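Local structure of solute-binding periplasmic protein of iron/siderophore ABC transporter (Yersinia pestis, 6B2Y) at residues A[268-281]-A[317-331]. The protein probably serves as the periplasmic substrate-binding protein of an ABC importer, capturing chelated iron for uptake into the cell. Residues are numbered along the deposited sequence; the frame is centred on the assembly and turned at random.
Sequences VLAAKPDIYIASGG and TLSAVNTGHSYAIWH
Ser279 OG stands between its backbone N and carbonyl carbon (chi1 85°), while His331 holds its imidazole anti to the backbone N (chi1 178°); together these torsions bring the hydroxyl to the edge of the ring, near its plane, where OG and ND1 of His331 share a hydrogen bond of 2.8 Å. The same hydroxyl also bonds to Arg223 N, so two partners fix its rotation.

This pair lies at the end of two parallel strands, 275-280 and 326-330; backbone bonds join the segments from Tyr276 N to His325 O (3.0 Å), just before strand 326-330, through to His331 N and Gly280 O, just past it. On one face, Ile277 CG2 meets Ile329 CG2 at 3.9 Å, and Ile275 CG2 touches Tyr327 CE2 obliquely. On the other, Tyr276 packs CB against Ala320 CB (3.9 Å) and crosses Leu318 at about a right angle, its hydroxyl bonding to Glu221. Leu318 CD2 lies between Leu269 CD2 and Pro273 CD, 3.8 Å from each, and a water links Pro273 O to Ala320 N.

The strands form a beta-alpha-beta crossover through helix 299-310, which packs on the Tyr276 and Ala328 face. Helix 340-350 packs on the Ile277 and Ile329 face, giving the helix-flanked sheet of a periplasmic binding protein lobe. Within this mixed sheet, strand 217-221 flanks 275-280, and the antiparallel 381-383 flanks 326-330.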
loop_
_atom_site.group_PDB
_atom_site.type_symbol
_atom_site.label_atom_id
_atom_site.label_comp_id
_atom_site.label_asym_id
_atom_site.label_seq_id
_atom_site.Cartn_x
_atom_site.Cartn_y
_atom_site.Cartn_z
ATOM N N VAL A 268 21.089 -10.800 5.227
ATOM C CA VAL A 268 20.069 -10.732 6.271
ATOM C C VAL A 268 20.538 -11.476 7.514
ATOM O O VAL A 268 20.488 -10.947 8.630
ATOM C CB VAL A 268 18.729 -11.290 5.757
ATOM C CG1 VAL A 268 17.638 -11.087 6.794
ATOM C CG2 VAL A 268 18.361 -10.632 4.441
ATOM N N LEU A 269 21.020 -12.712 7.335
ATOM C CA LEU A 269 21.482 -13.498 8.475
ATOM C C LEU A 269 22.666 -12.830 9.158
ATOM O O LEU A 269 22.708 -12.737 10.392
ATOM C CB LEU A 269 21.853 -14.911 8.027
ATOM C CG LEU A 269 20.771 -15.688 7.273
ATOM C CD1 LEU A 269 21.266 -17.081 6.932
ATOM C CD2 LEU A 269 19.493 -15.751 8.079
ATOM N N ALA A 270 23.638 -12.355 8.375
ATOM C CA ALA A 270 24.796 -11.673 8.955
ATOM C C ALA A 270 24.397 -10.397 9.686
ATOM O O ALA A 270 25.096 -9.964 10.611
ATOM C CB ALA A 270 25.824 -11.353 7.866
ATOM N N ALA A 271 23.288 -9.774 9.288
ATOM C CA ALA A 271 22.840 -8.564 9.962
ATOM C C ALA A 271 22.196 -8.847 11.314
ATOM O O ALA A 271 22.151 -7.950 12.163
ATOM C CB ALA A 271 21.863 -7.802 9.068
ATOM N N LYS A 272 21.700 -10.062 11.527
ATOM C CA LYS A 272 21.093 -10.469 12.789
ATOM C C LYS A 272 20.062 -9.460 13.308
ATOM O O LYS A 272 20.178 -8.972 14.436
ATOM C CB LYS A 272 22.173 -10.724 13.831
ATOM C CG LYS A 272 23.381 -11.458 13.255
ATOM C CD LYS A 272 24.383 -11.857 14.329
ATOM C CE LYS A 272 25.587 -10.930 14.323
ATOM N NZ LYS A 272 26.076 -10.672 15.709
ATOM N N PRO A 273 19.034 -9.151 12.518
ATOM C CA PRO A 273 18.102 -8.084 12.904
ATOM C C PRO A 273 17.336 -8.426 14.170
ATOM O O PRO A 273 16.968 -9.580 14.415
ATOM C CB PRO A 273 17.158 -7.985 11.697
ATOM C CG PRO A 273 17.238 -9.349 11.051
ATOM C CD PRO A 273 18.654 -9.777 11.233
ATOM N N ASP A 274 17.073 -7.392 14.967
ATOM C CA ASP A 274 16.295 -7.580 16.187
ATOM C C ASP A 274 14.871 -8.030 15.879
ATOM O O ASP A 274 14.294 -8.838 16.619
ATOM C CB ASP A 274 16.258 -6.290 17.000
ATOM C CG ASP A 274 17.623 -5.879 17.501
ATOM O OD1 ASP A 274 18.459 -6.774 17.768
ATOM O OD2 ASP A 274 17.852 -4.654 17.640
ATOM N N ILE A 275 14.292 -7.512 14.794
ATOM C CA ILE A 275 12.883 -7.696 14.460
ATOM C C ILE A 275 12.779 -8.115 12.999
ATOM O O ILE A 275 13.492 -7.584 12.142
ATOM C CB ILE A 275 12.087 -6.398 14.724
ATOM C CG1 ILE A 275 12.028 -6.110 16.223
ATOM C CG2 ILE A 275 10.683 -6.465 14.122
ATOM C CD1 ILE A 275 11.402 -4.785 16.566
ATOM N N TYR A 276 11.890 -9.075 12.716
ATOM C CA TYR A 276 11.656 -9.574 11.365
ATOM C C TYR A 276 10.205 -9.318 10.988
ATOM O O TYR A 276 9.295 -9.616 11.768
ATOM C CB TYR A 276 11.971 -11.076 11.248
ATOM C CG TYR A 276 11.487 -11.677 9.939
ATOM C CD1 TYR A 276 12.282 -11.644 8.807
ATOM C CD2 TYR A 276 10.236 -12.266 9.845
ATOM C CE1 TYR A 276 11.849 -12.179 7.607
ATOM C CE2 TYR A 276 9.785 -12.804 8.639
ATOM C CZ TYR A 276 10.600 -12.766 7.533
ATOM O OH TYR A 276 10.169 -13.288 6.335
ATOM N N ILE A 277 9.994 -8.758 9.794
ATOM C CA ILE A 277 8.664 -8.486 9.262
ATOM C C ILE A 277 8.567 -9.117 7.884
ATOM O O ILE A 277 9.467 -8.941 7.056
ATOM C CB ILE A 277 8.370 -6.973 9.156
ATOM C CG1 ILE A 277 8.645 -6.266 10.478
ATOM C CG2 ILE A 277 6.915 -6.739 8.755
ATOM C CD1 ILE A 277 8.308 -4.774 10.434
ATOM N N ALA A 278 7.464 -9.821 7.629
ATOM C CA ALA A 278 7.140 -10.326 6.303
ATOM C C ALA A 278 5.913 -9.597 5.770
ATOM O O ALA A 278 4.967 -9.347 6.516
ATOM C CB ALA A 278 6.862 -11.841 6.339
ATOM N N SER A 279 5.915 -9.255 4.486
ATOM C CA SER A 279 4.712 -8.719 3.857
ATOM C C SER A 279 4.114 -9.758 2.923
ATOM O O SER A 279 4.827 -10.580 2.340
ATOM C CB SER A 279 4.965 -7.422 3.064
ATOM O OG SER A 279 5.405 -7.687 1.741
ATOM N N GLY A 280 2.795 -9.691 2.770
ATOM C CA GLY A 280 2.123 -10.576 1.837
ATOM C C GLY A 280 0.661 -10.222 1.710
ATOM O O GLY A 280 0.136 -9.380 2.439
ATOM N N GLY A 281 -0.007 -10.904 0.772
ATOM C CA GLY A 281 -1.406 -10.608 0.505
ATOM C C GLY A 281 -2.137 -11.771 -0.135
ATOM O O GLY A 281 -3.095 -11.585 -0.900
ATOM N N THR A 317 16.773 -19.637 11.125
ATOM C CA THR A 317 17.924 -19.518 12.014
ATOM C C THR A 317 18.064 -18.126 12.630
ATOM O O THR A 317 18.942 -17.925 13.475
ATOM C CB THR A 317 19.218 -19.884 11.271
ATOM O OG1 THR A 317 19.583 -18.829 10.375
ATOM C CG2 THR A 317 19.050 -21.199 10.484
ATOM N N LEU A 318 17.214 -17.172 12.235
ATOM C CA LEU A 318 17.252 -15.824 12.786
ATOM C C LEU A 318 16.789 -15.828 14.234
ATOM O O LEU A 318 15.757 -16.418 14.565
ATOM C CB LEU A 318 16.357 -14.890 11.963
ATOM C CG LEU A 318 16.810 -14.492 10.553
ATOM C CD1 LEU A 318 15.624 -13.957 9.724
ATOM C CD2 LEU A 318 17.913 -13.442 10.633
ATOM N N SER A 319 17.549 -15.158 15.105
ATOM C CA SER A 319 17.092 -14.974 16.475
ATOM C C SER A 319 15.751 -14.253 16.527
ATOM O O SER A 319 14.937 -14.520 17.417
ATOM C CB SER A 319 18.135 -14.211 17.288
ATOM O OG SER A 319 19.364 -14.906 17.324
ATOM N N ALA A 320 15.502 -13.326 15.595
ATOM C CA ALA A 320 14.208 -12.651 15.578
ATOM C C ALA A 320 13.070 -13.636 15.365
ATOM O O ALA A 320 11.977 -13.452 15.910
ATOM C CB ALA A 320 14.180 -11.575 14.484
ATOM N N VAL A 321 13.321 -14.691 14.595
ATOM C CA VAL A 321 12.284 -15.674 14.298
ATOM C C VAL A 321 11.995 -16.545 15.519
ATOM O O VAL A 321 10.841 -16.907 15.780
ATOM C CB VAL A 321 12.710 -16.512 13.076
ATOM C CG1 VAL A 321 11.937 -17.831 13.015
ATOM C CG2 VAL A 321 12.524 -15.701 11.792
ATOM N N ASN A 322 13.022 -16.863 16.305
ATOM C CA ASN A 322 12.925 -17.863 17.361
ATOM C C ASN A 322 12.712 -17.275 18.749
ATOM O O ASN A 322 12.445 -18.029 19.689
ATOM C CB ASN A 322 14.190 -18.725 17.365
ATOM C CG ASN A 322 14.325 -19.557 16.108
ATOM O OD1 ASN A 322 13.399 -20.287 15.733
ATOM N ND2 ASN A 322 15.478 -19.463 15.449
ATOM N N THR A 323 12.809 -15.957 18.904
ATOM C CA THR A 323 12.696 -15.328 20.211
ATOM C C THR A 323 11.444 -14.469 20.349
ATOM O O THR A 323 11.336 -13.694 21.307
ATOM C CB THR A 323 13.946 -14.494 20.502
ATOM O OG1 THR A 323 14.174 -13.581 19.421
ATOM C CG2 THR A 323 15.158 -15.396 20.647
ATOM N N GLY A 324 10.496 -14.588 19.426
ATOM C CA GLY A 324 9.250 -13.852 19.553
ATOM C C GLY A 324 9.311 -12.419 19.070
ATOM O O GLY A 324 8.753 -11.522 19.721
ATOM N N HIS A 325 9.979 -12.176 17.946
ATOM C CA HIS A 325 10.046 -10.843 17.355
ATOM C C HIS A 325 9.807 -10.934 15.848
ATOM O O HIS A 325 10.561 -10.392 15.039
ATOM C CB HIS A 325 11.389 -10.179 17.663
ATOM C CG HIS A 325 11.662 -10.036 19.128
ATOM N ND1 HIS A 325 11.124 -9.021 19.889
ATOM C CD2 HIS A 325 12.394 -10.798 19.976
ATOM C CE1 HIS A 325 11.522 -9.156 21.143
ATOM N NE2 HIS A 325 12.294 -10.226 21.222
ATOM N N SER A 326 8.732 -11.624 15.458
ATOM C CA SER A 326 8.386 -11.798 14.050
ATOM C C SER A 326 6.936 -11.396 13.825
ATOM O O SER A 326 6.065 -11.670 14.664
ATOM C CB SER A 326 8.620 -13.247 13.595
ATOM O OG SER A 326 10.010 -13.522 13.445
ATOM N N TYR A 327 6.683 -10.732 12.691
ATOM C CA TYR A 327 5.389 -10.119 12.403
ATOM C C TYR A 327 5.132 -10.174 10.904
ATOM O O TYR A 327 6.054 -10.368 10.112
ATOM C CB TYR A 327 5.338 -8.651 12.893
ATOM C CG TYR A 327 5.885 -8.484 14.298
ATOM C CD1 TYR A 327 5.029 -8.481 15.388
ATOM C CD2 TYR A 327 7.259 -8.346 14.531
ATOM C CE1 TYR A 327 5.513 -8.344 16.673
ATOM C CE2 TYR A 327 7.760 -8.222 15.828
ATOM C CZ TYR A 327 6.874 -8.218 16.891
ATOM O OH TYR A 327 7.336 -8.090 18.188
ATOM N N ALA A 328 3.866 -9.989 10.517
ATOM C CA ALA A 328 3.521 -9.862 9.107
ATOM C C ALA A 328 2.607 -8.663 8.889
ATOM O O ALA A 328 1.765 -8.336 9.732
ATOM C CB ALA A 328 2.846 -11.128 8.544
ATOM N N ILE A 329 2.788 -8.020 7.733
ATOM C CA ILE A 329 2.048 -6.827 7.346
ATOM C C ILE A 329 1.478 -7.024 5.944
ATOM O O ILE A 329 2.092 -7.676 5.094
ATOM C CB ILE A 329 2.956 -5.572 7.399
ATOM C CG1 ILE A 329 2.126 -4.309 7.196
ATOM C CG2 ILE A 329 4.084 -5.684 6.357
ATOM C CD1 ILE A 329 1.227 -3.970 8.373
ATOM N N TRP A 330 0.304 -6.437 5.701
ATOM C CA TRP A 330 -0.331 -6.516 4.381
ATOM C C TRP A 330 0.510 -5.792 3.337
ATOM O O TRP A 330 0.851 -4.616 3.504
ATOM C CB TRP A 330 -1.726 -5.903 4.452
ATOM C CG TRP A 330 -2.637 -6.098 3.269
ATOM C CD1 TRP A 330 -3.038 -7.287 2.717
ATOM C CD2 TRP A 330 -3.325 -5.069 2.548
ATOM N NE1 TRP A 330 -3.923 -7.059 1.681
ATOM C CE2 TRP A 330 -4.117 -5.708 1.557
ATOM C CE3 TRP A 330 -3.355 -3.668 2.643
ATOM C CZ2 TRP A 330 -4.915 -4.997 0.668
ATOM C CZ3 TRP A 330 -4.152 -2.957 1.754
ATOM C CH2 TRP A 330 -4.916 -3.621 0.775
ATOM N N HIS A 331 0.827 -6.490 2.246
ATOM C CA HIS A 331 1.809 -5.958 1.317
ATOM C C HIS A 331 1.315 -4.707 0.610
ATOM O O HIS A 331 2.118 -3.809 0.316
ATOM C CB HIS A 331 2.197 -6.999 0.280
ATOM C CG HIS A 331 3.168 -6.471 -0.721
ATOM N ND1 HIS A 331 4.481 -6.200 -0.399
ATOM C CD2 HIS A 331 3.009 -6.107 -2.016
ATOM C CE1 HIS A 331 5.090 -5.700 -1.458
ATOM N NE2 HIS A 331 4.222 -5.648 -2.456
HETATM O O HOH W 1 17.258 -12.297 14.020
HETATM O O HOH W 2 -5.065 -9.213 0.156
#